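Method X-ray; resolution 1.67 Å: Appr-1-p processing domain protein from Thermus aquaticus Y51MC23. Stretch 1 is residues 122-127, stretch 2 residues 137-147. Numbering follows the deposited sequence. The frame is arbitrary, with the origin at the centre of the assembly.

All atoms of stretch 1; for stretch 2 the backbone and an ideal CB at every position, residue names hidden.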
# COMPACT_ATOMS: atom_id res chain seq x y z
N ALA A 122 3.65 -4.18 5.73
CA ALA A 122 4.57 -3.07 5.61
C ALA A 122 4.08 -2.12 4.52
O ALA A 122 3.61 -2.57 3.49
CB ALA A 122 5.99 -3.52 5.27
N LEU A 123 4.31 -0.84 4.80
CA LEU A 123 3.83 0.25 3.98
C LEU A 123 4.96 1.23 3.69
O LEU A 123 5.81 1.47 4.55
CB LEU A 123 2.86 1.10 4.78
CG LEU A 123 1.51 0.95 5.20
CD1 LEU A 123 1.49 -0.14 6.25
CD2 LEU A 123 1.04 2.31 5.71
N PRO A 124 4.93 1.86 2.51
CA PRO A 124 5.70 3.06 2.29
C PRO A 124 5.02 4.27 2.93
O PRO A 124 3.92 4.17 3.39
CB PRO A 124 5.70 3.18 0.75
CG PRO A 124 4.42 2.59 0.33
CD PRO A 124 4.01 1.60 1.39
N PRO A 125 5.61 5.46 2.77
CA PRO A 125 4.99 6.60 3.48
C PRO A 125 3.79 7.25 2.73
O PRO A 125 3.55 8.45 2.87
CB PRO A 125 6.16 7.56 3.68
CG PRO A 125 7.24 7.13 2.74
CD PRO A 125 7.01 5.69 2.42
N LEU A 126 3.08 6.46 1.95
CA LEU A 126 1.85 6.85 1.22
C LEU A 126 1.90 8.21 0.54
O LEU A 126 1.01 9.02 0.74
CB LEU A 126 0.63 6.74 2.11
CG LEU A 126 0.55 5.38 2.83
CD1 LEU A 126 -0.65 5.30 3.72
CD2 LEU A 126 0.50 4.22 1.85
N GLY A 127 2.88 8.38 -0.30
CA GLY A 127 2.99 9.56 -1.13
C GLY A 127 3.58 10.75 -0.41
O GLY A 127 3.55 11.89 -0.95
N UNK A 137 1.44 14.83 8.75
CA UNK A 137 0.01 14.64 8.63
C UNK A 137 -0.32 13.25 8.16
O UNK A 137 -1.24 12.62 8.69
CB UNK A 137 -0.59 15.67 7.67
N UNK A 138 0.47 12.73 7.21
CA UNK A 138 0.26 11.34 6.74
C UNK A 138 0.56 10.37 7.87
O UNK A 138 -0.22 9.42 8.10
CB UNK A 138 1.14 11.03 5.53
N UNK A 139 1.70 10.58 8.57
CA UNK A 139 2.04 9.73 9.72
C UNK A 139 0.90 9.72 10.74
O UNK A 139 0.49 8.66 11.19
CB UNK A 139 3.33 10.21 10.38
N UNK A 140 0.31 10.88 11.01
CA UNK A 140 -0.79 11.00 11.97
C UNK A 140 -2.00 10.17 11.55
O UNK A 140 -2.58 9.43 12.35
CB UNK A 140 -1.20 12.47 12.13
N UNK A 141 -2.35 10.26 10.27
CA UNK A 141 -3.47 9.50 9.74
C UNK A 141 -3.20 8.00 9.75
O UNK A 141 -4.11 7.20 9.96
CB UNK A 141 -3.79 9.96 8.32
N UNK A 142 -1.95 7.62 9.48
CA UNK A 142 -1.59 6.19 9.56
C UNK A 142 -1.77 5.71 11.00
O UNK A 142 -2.37 4.66 11.24
CB UNK A 142 -0.15 5.95 9.09
N UNK A 143 -1.29 6.50 11.94
CA UNK A 143 -1.41 6.13 13.38
C UNK A 143 -2.86 5.98 13.79
O UNK A 143 -3.23 4.97 14.44
CB UNK A 143 -0.74 7.18 14.27
N UNK A 144 -3.67 6.95 13.43
CA UNK A 144 -5.10 6.90 13.72
C UNK A 144 -5.75 5.65 13.14
O UNK A 144 -6.55 4.98 13.82
CB UNK A 144 -5.79 8.15 13.17
N UNK A 145 -5.46 5.37 11.88
CA UNK A 145 -6.06 4.21 11.21
C UNK A 145 -5.56 2.86 11.73
O UNK A 145 -6.34 1.93 11.92
CB UNK A 145 -5.79 4.30 9.71
N UNK A 146 -4.27 2.75 11.99
CA UNK A 146 -3.61 1.44 12.06
C UNK A 146 -3.09 1.08 13.44
O UNK A 146 -2.39 0.06 13.60
CB UNK A 146 -2.45 1.40 11.07
N UNK A 147 -3.43 1.87 14.44
CA UNK A 147 -3.25 1.44 15.83
C UNK A 147 -4.54 0.80 16.38
O UNK A 147 -4.52 0.14 17.43
CB UNK A 147 -2.84 2.63 16.70

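Stretch 2 continues a helix that begins earlier in the chain, with backbone bonds from N of residue i+4 to O of residue i, so side chains about four residues apart return to the same face. The CA-to-CB bonds at 138, 142 and 146 point toward stretch 1, which offers the side chains of Leu-123 and Leu-126 and the carbonyl of Pro-125.

At position 137 the ideal CB has nothing of stretch 1 within 5.5 Å, and many side chains would serve, polar ones included. The residue is Glu-137, whose OE1 is met by the side chain of position 141.

Position 138 lies where the two backbones come nearest, its CA 7.3 Å from CA of Leu-126. Its ideal CB is 4.4 Å from Pro-125 O and 5.2 Å from Leu-126 O. A compact apolar residue would suit the space. The residue is Val-138, with chi1 in t. Its CG1 lies 3.6 Å from Pro-125 O and 4.2 Å from Leu-126 CB, so the methyl packs against the loop without any hydrogen bond.

Position 139 points away and sets few limits; it holds Lys-139, extended with all four chi angles in t. Positions 140 and 141 are out of reach, and polar residues fit both: they are Gln-140 and Arg-141. The latter turns back one helical turn, its NH1 donating to Glu-137 OE1 at 2.7 Å in a salt bridge and to Glu-137 O at 2.9 Å.

Position 142 faces the two leucines, its ideal CB 5.1 Å from Leu-123 CD2 and 5.4 Å from Leu-126 CD1. The gap calls for a medium-sized aliphatic chain; leucine, isoleucine or methionine are all plausible, and nothing polar is offered by these side chains. Ile-142 occupies it in the m, t rotamer, extending CD1 to 4.1 Å from Leu-123 CD2 and 4.0 Å from Leu-126 CD1, and thereby joins strand and loop in one apolar cluster.

Positions 143, 144 and 145 lie out of reach of stretch 1, which leaves their choice open; they are Gln-143, Glu-144 and Ala-145.

Position 146 again points toward stretch 1, but no atom there comes within 5.5 Å of the ideal CB. A longer apolar side chain is needed to reach Leu-123, with leucine and methionine both reasonable. Leu-146 adopts m, t and brings CD1 to 4.1 Å from Leu-123 CD2, the same methyl that Ile-142 touches.

Position 147 is out of reach and tolerant; it is Glu-147, poorly ordered.

Stretch 2 137-147: EVKQRIQEALE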
# COMPACT_ATOMS: atom_id res chain seq x y z
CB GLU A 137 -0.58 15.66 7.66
CG GLU A 137 -0.52 17.11 8.18
CD GLU A 137 -1.55 17.43 9.28
OE1 GLU A 137 -2.46 16.59 9.56
OE2 GLU A 137 -1.46 18.54 9.86
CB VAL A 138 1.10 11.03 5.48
CG1 VAL A 138 1.04 9.55 5.14
CG2 VAL A 138 0.60 11.88 4.29
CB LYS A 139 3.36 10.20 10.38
CG LYS A 139 3.88 9.27 11.49
CD LYS A 139 5.22 9.77 12.05
CE LYS A 139 5.86 8.75 12.97
NZ LYS A 139 7.32 8.98 13.29
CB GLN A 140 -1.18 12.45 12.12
CG GLN A 140 -2.12 12.74 13.29
CD GLN A 140 -3.59 12.60 12.92
OE1 GLN A 140 -4.40 12.09 13.71
NE2 GLN A 140 -3.96 13.11 11.74
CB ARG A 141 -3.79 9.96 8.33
CG ARG A 141 -4.46 11.33 8.34
CD ARG A 141 -4.32 12.05 7.04
NE ARG A 141 -5.04 13.34 7.06
CZ ARG A 141 -4.67 14.40 7.78
NH1 ARG A 141 -3.63 14.33 8.63
NH2 ARG A 141 -5.36 15.53 7.69
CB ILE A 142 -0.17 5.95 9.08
CG1 ILE A 142 -0.05 6.22 7.57
CG2 ILE A 142 0.28 4.53 9.42
CD1 ILE A 142 1.37 6.22 7.05
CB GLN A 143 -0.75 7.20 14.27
CG GLN A 143 0.73 7.32 14.01
CD GLN A 143 1.40 8.50 14.71
OE1 GLN A 143 0.86 9.61 14.77
NE2 GLN A 143 2.62 8.28 15.19
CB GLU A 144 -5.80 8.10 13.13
CG GLU A 144 -5.62 9.37 13.92
CD GLU A 144 -6.68 10.40 13.58
OE1 GLU A 144 -7.47 10.74 14.49
OE2 GLU A 144 -6.75 10.82 12.39
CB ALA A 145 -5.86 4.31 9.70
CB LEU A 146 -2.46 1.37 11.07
CG LEU A 146 -2.75 1.57 9.60
CD1 LEU A 146 -1.51 1.23 8.78
CD2 LEU A 146 -3.93 0.73 9.13
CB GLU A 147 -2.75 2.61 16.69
CG GLU A 147 -1.30 2.98 16.40
CD GLU A 147 -0.83 4.25 17.11
OE1 GLU A 147 -1.65 4.86 17.85
OE2 GLU A 147 0.35 4.64 16.93
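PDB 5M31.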